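Local coordinates for putative peptidase (Bacteroides fragilis, PDB 5DYN), which is a clostripain-family (peptidase C11) cysteine protease, probably the one that activates Bacteroides fragilis toxin by proteolytic cleavage, at residues V109-K115 and V184-S190; L160-I164 and Y174-R178. Residues are numbered along the deposited sequence.

Overall arrangement
The chain is the C-terminal part of a longer protein, and both contacts lie within its clostripain-family region. Contact 1 is backbone pairing inside the mixed sheet, with its centre about 9 Å from the chain centre. Contact 2 lies farther out, about 15 Å from that centre, and pairs the short helices 160-167 and 172-182. No strand or helix belongs to both contacts, but strand 185-196 follows helix 172-182 in the chain. The contact centres are 16 Å apart. Main-chain hydrogen bonds lead in the partly buried contact 1, with side-chain packing on both sheet faces. Buried contact 2 rests mainly on side chains: a charged cluster round a tyrosine hydroxyl beside aliphatic packing on aromatic rings.

Contact 1: V109-K115 and V184-S190; sequences VSVGVAK and VMVYWKS
Trp188 (chi1 172°, chi2 -123°) lays its indole alongside the backbone of 109-115, at Val111 and Gly112. Its CE3 lies 3.2 Å from Val111 O, and its CH2 3.4 Å from Ser110 CB. Gly112 is its pair across the strands, and the indole edge meets Gly112 N. Strands 110-115 and 187-190 are antiparallel, at 173° and 4.5 Å between axes. Ser110 pairs with Ser190 and Gly112 with Trp188 as non-hydrogen-bonded pairs. Val111 and Lys189 are hydrogen-bonded: Val111 N to Lys189 O is 3.0 Å, Lys189 N to Val111 O 3.2 Å. Val113 N bonds Tyr187 O at 2.9 Å. A classic beta bulge follows. Val186 and Tyr187 both face Val113, whose O takes Val186 N at 2.9 Å and Tyr187 N weakly at 3.5 Å. Val186 has phi/psi -92/-14, and the chain turns a corner there. Strand 110-115 lies between 50-53 and 185-196 in the mixed sheet of this clostripain-family region. Beyond the bulge Ala114 pairs with Met185, and Lys115 N bonds Val184 O at 2.7 Å. Met185 (m, m, m) brings SD to 3.8 Å from Ala114 CB and CE to 4.0 Å from Gly112 CA. On the other face Val113 (t) packs CG2 on Tyr187 CB at 3.7 Å. Helix 78-92 lies on this face, with Ala83 touching Val111, Val113 and Tyr187. Ser110 OG hydrogen-bonds Ser54 OG.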
ATOM      1  N   VAL B 109      11.500   1.514  -9.572  1.00 40.39           N
ATOM      2  CA  VAL B 109      10.342   1.449  -8.688  1.00 35.60           C
ATOM      3  C   VAL B 109       9.251   2.419  -9.151  1.00 36.29           C
ATOM      4  O   VAL B 109       9.491   3.278 -10.002  1.00 36.81           O
ATOM      5  CB  VAL B 109      10.740   1.776  -7.226  1.00 32.51           C
ATOM      6  CG1 VAL B 109      10.833   3.284  -7.020  1.00 37.46           C
ATOM      7  CG2 VAL B 109       9.763   1.155  -6.237  1.00 30.54           C
ATOM      8  N   SER B 110       8.053   2.270  -8.593  1.00 34.10           N
ATOM      9  CA  SER B 110       6.974   3.225  -8.805  1.00 34.06           C
ATOM     10  C   SER B 110       6.205   3.433  -7.501  1.00 36.39           C
ATOM     11  O   SER B 110       5.791   2.473  -6.856  1.00 29.56           O
ATOM     12  CB  SER B 110       6.034   2.747  -9.912  1.00 30.56           C
ATOM     13  OG  SER B 110       5.320   1.590  -9.518  1.00 32.59           O
ATOM     14  N   VAL B 111       6.027   4.691  -7.112  1.00 40.95           N
ATOM     15  CA  VAL B 111       5.346   5.025  -5.865  1.00 36.85           C
ATOM     16  C   VAL B 111       4.251   6.065  -6.096  1.00 39.42           C
ATOM     17  O   VAL B 111       4.455   7.048  -6.811  1.00 36.14           O
ATOM     18  CB  VAL B 111       6.334   5.566  -4.803  1.00 39.87           C
ATOM     19  CG1 VAL B 111       5.611   5.866  -3.496  1.00 32.64           C
ATOM     20  CG2 VAL B 111       7.462   4.577  -4.570  1.00 37.56           C
ATOM     21  N   GLY B 112       3.089   5.840  -5.491  1.00 34.30           N
ATOM     22  CA  GLY B 112       2.000   6.794  -5.569  1.00 34.90           C
ATOM     23  C   GLY B 112       1.462   7.168  -4.201  1.00 34.42           C
ATOM     24  O   GLY B 112       1.531   6.378  -3.261  1.00 33.82           O
ATOM     25  N   VAL B 113       0.934   8.381  -4.081  1.00 32.66           N
ATOM     26  CA  VAL B 113       0.255   8.789  -2.857  1.00 34.28           C
ATOM     27  C   VAL B 113      -1.164   9.246  -3.168  1.00 37.50           C
ATOM     28  O   VAL B 113      -1.379  10.102  -4.027  1.00 38.51           O
ATOM     29  CB  VAL B 113       1.001   9.917  -2.129  1.00 39.57           C
ATOM     30  CG1 VAL B 113       0.305  10.246  -0.820  1.00 34.61           C
ATOM     31  CG2 VAL B 113       2.432   9.519  -1.867  1.00 39.49           C
ATOM     32  N   ALA B 114      -2.133   8.671  -2.463  1.00 36.72           N
ATOM     33  CA  ALA B 114      -3.534   8.979  -2.702  1.00 36.77           C
ATOM     34  C   ALA B 114      -4.143   9.741  -1.532  1.00 35.73           C
ATOM     35  O   ALA B 114      -3.953   9.372  -0.376  1.00 34.91           O
ATOM     36  CB  ALA B 114      -4.317   7.696  -2.965  1.00 35.77           C
ATOM     37  N   LYS B 115      -4.878  10.806  -1.842  1.00 37.68           N
ATOM     38  CA  LYS B 115      -5.594  11.566  -0.824  1.00 34.64           C
ATOM     39  C   LYS B 115      -6.906  10.861  -0.479  1.00 33.99           C
ATOM     40  O   LYS B 115      -7.834  10.825  -1.287  1.00 39.74           O
ATOM     41  CB  LYS B 115      -5.853  12.997  -1.306  1.00 35.19           C
ATOM     42  CG  LYS B 115      -6.360  13.943  -0.227  1.00 41.91           C
ATOM     43  CD  LYS B 115      -6.356  15.390  -0.707  1.00 44.16           C
ATOM     44  CE  LYS B 115      -6.702  16.347   0.427  1.00 54.86           C
ATOM     45  NZ  LYS B 115      -6.524  17.776   0.039  1.00 61.78           N
ATOM     46  N   VAL B 184      -7.126  13.082  -6.301  1.00 39.04           N
ATOM     47  CA  VAL B 184      -6.818  11.891  -5.517  1.00 34.74           C
ATOM     48  C   VAL B 184      -5.322  11.602  -5.479  1.00 39.65           C
ATOM     49  O   VAL B 184      -4.719  11.556  -4.404  1.00 41.82           O
ATOM     50  CB  VAL B 184      -7.556  10.654  -6.058  1.00 35.17           C
ATOM     51  CG1 VAL B 184      -7.184   9.416  -5.248  1.00 30.74           C
ATOM     52  CG2 VAL B 184      -9.057  10.879  -6.026  1.00 37.93           C
ATOM     53  N   MET B 185      -4.724  11.401  -6.649  1.00 34.75           N
ATOM     54  CA  MET B 185      -3.295  11.116  -6.718  1.00 38.74           C
ATOM     55  C   MET B 185      -2.478  12.399  -6.614  1.00 41.48           C
ATOM     56  O   MET B 185      -2.395  13.177  -7.564  1.00 47.91           O
ATOM     57  CB  MET B 185      -2.954  10.367  -8.005  1.00 32.26           C
ATOM     58  CG  MET B 185      -3.686   9.047  -8.142  1.00 32.53           C
ATOM     59  SD  MET B 185      -3.550   8.043  -6.647  1.00 33.27           S
ATOM     60  CE  MET B 185      -1.799   7.663  -6.646  1.00 29.61           C
ATOM     61  N   VAL B 186      -1.880  12.613  -5.448  1.00 40.55           N
ATOM     62  CA  VAL B 186      -1.081  13.804  -5.206  1.00 38.99           C
ATOM     63  C   VAL B 186       0.392  13.557  -5.531  1.00 44.95           C
ATOM     64  O   VAL B 186       1.181  14.495  -5.636  1.00 49.29           O
ATOM     65  CB  VAL B 186      -1.216  14.275  -3.750  1.00 35.98           C
ATOM     66  CG1 VAL B 186      -2.650  14.694  -3.468  1.00 35.26           C
ATOM     67  CG2 VAL B 186      -0.779  13.176  -2.793  1.00 37.75           C
ATOM     68  N   TYR B 187       0.755  12.289  -5.687  1.00 43.20           N
ATOM     69  CA  TYR B 187       2.114  11.921  -6.065  1.00 40.00           C
ATOM     70  C   TYR B 187       2.104  10.655  -6.907  1.00 38.02           C
ATOM     71  O   TYR B 187       1.413   9.691  -6.583  1.00 42.73           O
ATOM     72  CB  TYR B 187       2.993  11.720  -4.826  1.00 36.75           C
ATOM     73  CG  TYR B 187       4.446  11.413  -5.137  1.00 37.98           C
ATOM     74  CD1 TYR B 187       4.861  10.115  -5.429  1.00 36.87           C
ATOM     75  CD2 TYR B 187       5.406  12.418  -5.131  1.00 42.26           C
ATOM     76  CE1 TYR B 187       6.185   9.832  -5.715  1.00 38.74           C
ATOM     77  CE2 TYR B 187       6.737  12.144  -5.412  1.00 35.99           C
ATOM     78  CZ  TYR B 187       7.119  10.847  -5.702  1.00 43.37           C
ATOM     79  OH  TYR B 187       8.437  10.563  -5.984  1.00 44.25           O
ATOM     80  N   TRP B 188       2.880  10.665  -7.984  1.00 37.78           N
ATOM     81  CA  TRP B 188       3.061   9.480  -8.811  1.00 36.73           C
ATOM     82  C   TRP B 188       4.330   9.608  -9.637  1.00 38.68           C
ATOM     83  O   TRP B 188       4.397  10.394 -10.582  1.00 43.39           O
ATOM     84  CB  TRP B 188       1.852   9.251  -9.718  1.00 29.09           C
ATOM     85  CG  TRP B 188       2.042   8.162 -10.738  1.00 28.75           C
ATOM     86  CD1 TRP B 188       1.917   8.279 -12.092  1.00 29.73           C
ATOM     87  CD2 TRP B 188       2.394   6.794 -10.487  1.00 32.48           C
ATOM     88  NE1 TRP B 188       2.164   7.072 -12.699  1.00 32.22           N
ATOM     89  CE2 TRP B 188       2.459   6.143 -11.736  1.00 32.18           C
ATOM     90  CE3 TRP B 188       2.658   6.055  -9.327  1.00 35.31           C
ATOM     91  CZ2 TRP B 188       2.777   4.792 -11.859  1.00 28.47           C
ATOM     92  CZ3 TRP B 188       2.974   4.713  -9.453  1.00 34.51           C
ATOM     93  CH2 TRP B 188       3.027   4.096 -10.710  1.00 31.10           C
ATOM     94  N   LYS B 189       5.342   8.838  -9.257  1.00 39.91           N
ATOM     95  CA  LYS B 189       6.608   8.824  -9.974  1.00 42.02           C
ATOM     96  C   LYS B 189       7.033   7.390 -10.237  1.00 42.64           C
ATOM     97  O   LYS B 189       6.835   6.505  -9.399  1.00 35.71           O
ATOM     98  CB  LYS B 189       7.688   9.566  -9.186  1.00 39.63           C
ATOM     99  CG  LYS B 189       7.465  11.062  -9.087  1.00 40.10           C
ATOM    100  CD  LYS B 189       7.806  11.750 -10.394  1.00 49.41           C
ATOM    101  CE  LYS B 189       9.293  11.649 -10.690  1.00 49.12           C
ATOM    102  NZ  LYS B 189       9.677  12.423 -11.903  1.00 53.03           N
ATOM    103  N   SER B 190       7.609   7.163 -11.410  1.00 38.04           N
ATOM    104  CA  SER B 190       8.073   5.837 -11.778  1.00 38.23           C
ATOM    105  C   SER B 190       9.264   5.903 -12.713  1.00 41.37           C
ATOM    106  O   SER B 190       9.348   6.781 -13.570  1.00 45.27           O
ATOM    107  CB  SER B 190       6.953   5.035 -12.439  1.00 32.69           C
ATOM    108  OG  SER B 190       7.418   3.751 -12.825  1.00 31.01           O
TER

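Contact 2: L160-I164 and Y174-R178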
ATOM      1  N   LEU B 160      -6.689   2.661 -13.242  1.00 30.38           N
ATOM      2  CA  LEU B 160      -8.071   3.130 -13.199  1.00 29.55           C
ATOM      3  C   LEU B 160      -8.343   4.233 -14.216  1.00 33.90           C
ATOM      4  O   LEU B 160      -9.336   4.185 -14.945  1.00 32.38           O
ATOM      5  CB  LEU B 160      -8.420   3.624 -11.792  1.00 31.20           C
ATOM      6  CG  LEU B 160      -9.787   4.293 -11.626  1.00 32.00           C
ATOM      7  CD1 LEU B 160     -10.905   3.300 -11.882  1.00 27.60           C
ATOM      8  CD2 LEU B 160      -9.920   4.914 -10.244  1.00 30.74           C
ATOM      9  N   ASP B 161      -7.458   5.221 -14.262  1.00 31.42           N
ATOM     10  CA  ASP B 161      -7.637   6.358 -15.154  1.00 34.21           C
ATOM     11  C   ASP B 161      -7.664   5.947 -16.624  1.00 35.23           C
ATOM     12  O   ASP B 161      -8.517   6.404 -17.385  1.00 37.72           O
ATOM     13  CB  ASP B 161      -6.534   7.391 -14.928  1.00 33.40           C
ATOM     14  CG  ASP B 161      -6.551   8.492 -15.968  1.00 41.32           C
ATOM     15  OD1 ASP B 161      -7.343   9.446 -15.805  1.00 40.30           O
ATOM     16  OD2 ASP B 161      -5.777   8.402 -16.946  1.00 36.64           O
ATOM     17  N   ARG B 162      -6.736   5.084 -17.022  1.00 34.98           N
ATOM     18  CA  ARG B 162      -6.670   4.640 -18.409  1.00 35.52           C
ATOM     19  C   ARG B 162      -7.864   3.764 -18.774  1.00 34.57           C
ATOM     20  O   ARG B 162      -8.297   3.741 -19.927  1.00 34.34           O
ATOM     21  CB  ARG B 162      -5.361   3.894 -18.671  1.00 35.78           C
ATOM     22  CG  ARG B 162      -4.122   4.775 -18.618  1.00 35.87           C
ATOM     23  CD  ARG B 162      -4.099   5.782 -19.762  1.00 37.42           C
ATOM     24  NE  ARG B 162      -4.848   6.996 -19.453  1.00 37.60           N
ATOM     25  CZ  ARG B 162      -5.082   7.975 -20.322  1.00 39.93           C
ATOM     26  NH1 ARG B 162      -4.625   7.890 -21.564  1.00 29.81           N
ATOM     27  NH2 ARG B 162      -5.775   9.040 -19.946  1.00 37.34           N
ATOM     28  N   PHE B 163      -8.397   3.050 -17.788  1.00 29.43           N
ATOM     29  CA  PHE B 163      -9.581   2.226 -18.003  1.00 32.36           C
ATOM     30  C   PHE B 163     -10.825   3.084 -18.246  1.00 31.64           C
ATOM     31  O   PHE B 163     -11.615   2.801 -19.151  1.00 31.90           O
ATOM     32  CB  PHE B 163      -9.806   1.292 -16.811  1.00 29.81           C
ATOM     33  CG  PHE B 163     -11.131   0.584 -16.838  1.00 31.51           C
ATOM     34  CD1 PHE B 163     -11.416  -0.346 -17.825  1.00 27.54           C
ATOM     35  CD2 PHE B 163     -12.090   0.845 -15.872  1.00 31.74           C
ATOM     36  CE1 PHE B 163     -12.637  -0.999 -17.852  1.00 36.43           C
ATOM     37  CE2 PHE B 163     -13.314   0.193 -15.893  1.00 38.44           C
ATOM     38  CZ  PHE B 163     -13.587  -0.728 -16.886  1.00 34.13           C
ATOM     39  N   ILE B 164     -11.000   4.127 -17.438  1.00 30.22           N
ATOM     40  CA  ILE B 164     -12.127   5.039 -17.620  1.00 37.13           C
ATOM     41  C   ILE B 164     -11.974   5.764 -18.954  1.00 34.45           C
ATOM     42  O   ILE B 164     -12.954   5.993 -19.665  1.00 37.43           O
ATOM     43  CB  ILE B 164     -12.241   6.067 -16.467  1.00 37.81           C
ATOM     44  CG1 ILE B 164     -12.410   5.353 -15.126  1.00 38.65           C
ATOM     45  CG2 ILE B 164     -13.426   6.993 -16.685  1.00 33.35           C
ATOM     46  CD1 ILE B 164     -13.676   4.525 -15.031  1.00 32.48           C
ATOM     47  N   TYR B 174     -15.160  11.679 -19.617  1.00 33.39           N
ATOM     48  CA  TYR B 174     -13.848  11.406 -19.061  1.00 36.38           C
ATOM     49  C   TYR B 174     -13.313  12.638 -18.346  1.00 39.92           C
ATOM     50  O   TYR B 174     -12.846  12.547 -17.212  1.00 39.41           O
ATOM     51  CB  TYR B 174     -12.862  10.958 -20.142  1.00 35.86           C
ATOM     52  CG  TYR B 174     -11.444  10.872 -19.622  1.00 36.31           C
ATOM     53  CD1 TYR B 174     -11.062   9.851 -18.756  1.00 33.18           C
ATOM     54  CD2 TYR B 174     -10.497  11.821 -19.973  1.00 32.19           C
ATOM     55  CE1 TYR B 174      -9.773   9.775 -18.265  1.00 31.04           C
ATOM     56  CE2 TYR B 174      -9.206  11.754 -19.490  1.00 37.39           C
ATOM     57  CZ  TYR B 174      -8.848  10.730 -18.636  1.00 42.85           C
ATOM     58  OH  TYR B 174      -7.558  10.664 -18.154  1.00 40.47           O
ATOM     59  N   ASP B 175     -13.391  13.786 -19.018  1.00 41.94           N
ATOM     60  CA  ASP B 175     -12.897  15.046 -18.469  1.00 36.40           C
ATOM     61  C   ASP B 175     -13.541  15.367 -17.129  1.00 41.36           C
ATOM     62  O   ASP B 175     -12.869  15.817 -16.202  1.00 45.71           O
ATOM     63  CB  ASP B 175     -13.145  16.189 -19.451  1.00 35.82           C
ATOM     64  CG  ASP B 175     -12.456  15.969 -20.780  1.00 42.03           C
ATOM     65  OD1 ASP B 175     -11.457  15.221 -20.813  1.00 44.22           O
ATOM     66  OD2 ASP B 175     -12.907  16.546 -21.792  1.00 48.00           O
ATOM     67  N   SER B 176     -14.847  15.131 -17.035  1.00 41.17           N
ATOM     68  CA  SER B 176     -15.577  15.339 -15.792  1.00 39.50           C
ATOM     69  C   SER B 176     -15.040  14.413 -14.714  1.00 42.51           C
ATOM     70  O   SER B 176     -14.734  14.849 -13.605  1.00 46.16           O
ATOM     71  CB  SER B 176     -17.074  15.106 -15.994  1.00 38.47           C
ATOM     72  OG  SER B 176     -17.636  16.110 -16.819  1.00 47.31           O
ATOM     73  N   TRP B 177     -14.922  13.133 -15.057  1.00 38.92           N
ATOM     74  CA  TRP B 177     -14.389  12.138 -14.137  1.00 36.64           C
ATOM     75  C   TRP B 177     -12.942  12.453 -13.778  1.00 37.64           C
ATOM     76  O   TRP B 177     -12.535  12.327 -12.623  1.00 33.32           O
ATOM     77  CB  TRP B 177     -14.489  10.736 -14.742  1.00 35.21           C
ATOM     78  CG  TRP B 177     -13.948   9.666 -13.849  1.00 32.87           C
ATOM     79  CD1 TRP B 177     -14.644   8.938 -12.931  1.00 37.76           C
ATOM     80  CD2 TRP B 177     -12.591   9.207 -13.782  1.00 35.52           C
ATOM     81  NE1 TRP B 177     -13.808   8.052 -12.297  1.00 41.10           N
ATOM     82  CE2 TRP B 177     -12.541   8.198 -12.800  1.00 39.37           C
ATOM     83  CE3 TRP B 177     -11.414   9.552 -14.455  1.00 31.03           C
ATOM     84  CZ2 TRP B 177     -11.361   7.527 -12.476  1.00 34.08           C
ATOM     85  CZ3 TRP B 177     -10.244   8.886 -14.132  1.00 34.19           C
ATOM     86  CH2 TRP B 177     -10.226   7.886 -13.151  1.00 36.37           C
ATOM     87  N   ARG B 178     -12.176  12.868 -14.783  1.00 40.32           N
ATOM     88  CA  ARG B 178     -10.766  13.194 -14.611  1.00 35.95           C
ATOM     89  C   ARG B 178     -10.560  14.326 -13.605  1.00 41.03           C
ATOM     90  O   ARG B 178      -9.557  14.356 -12.889  1.00 39.17           O
ATOM     91  CB  ARG B 178     -10.152  13.568 -15.962  1.00 38.86           C
ATOM     92  CG  ARG B 178      -8.713  14.026 -15.893  1.00 41.94           C
ATOM     93  CD  ARG B 178      -7.817  12.962 -15.295  1.00 37.35           C
ATOM     94  NE  ARG B 178      -6.422  13.391 -15.305  1.00 47.05           N
ATOM     95  CZ  ARG B 178      -5.594  13.205 -16.327  1.00 45.70           C
ATOM     96  NH1 ARG B 178      -6.019  12.592 -17.425  1.00 33.29           N
ATOM     97  NH2 ARG B 178      -4.341  13.630 -16.252  1.00 49.49           N
TER
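Polar contacts gather round the hydroxyl of Tyr174. Tyr174 OH donates to Asp161 OD1 at 2.7 Å. Two arginines reach the same hydroxyl through weak hydrogen bonds: Arg162 NH2 across the helices at 3.0 Å, and Arg178 NH1 from one turn further along its own helix at 2.6 Å. The phenol therefore bridges a carboxylate and two guanidinium groups.

The ionic contacts centre on Asp161. Its OD2 takes Arg162 NE at 3.0 Å and NH2 at 3.1 Å, a salt bridge between neighbours in sequence. Its OD1 forms a long ion pair with Arg178 NH1 at 3.8 Å, well out of the guanidinium plane, so charge alone acts there. The like charges Arg162 NH2 and Arg178 NH1 come within 4.4 Å. Further acids and bases extend the network: Asp161 also pairs with Lys209, and Arg178 NE with Asp182.

Apolar packing lies beside this cluster. Ile164 sets CG1 over the six-membered ring of Trp177, 3.7 Å from its centroid and 18° off the normal, a CH-pi contact. Leu160 CG meets the edge of that indole, 3.7 Å from CZ2. Ile164 CG2 is 4.2 Å from Tyr174 CD1. Trp177 NE1 bonds Thr126, and its side chain also packs on Leu122 and Ala125 of helix 119-127.

The short segment axes come no closer than 10.7 Å, at 159°, so long side chains span the gap. This is a near-antiparallel helical hairpin in the clostripain-family fold, held by the Tyr174-Asp161 hydrogen bond within a charged cluster and by Ile164 and Leu160 packed on Trp177.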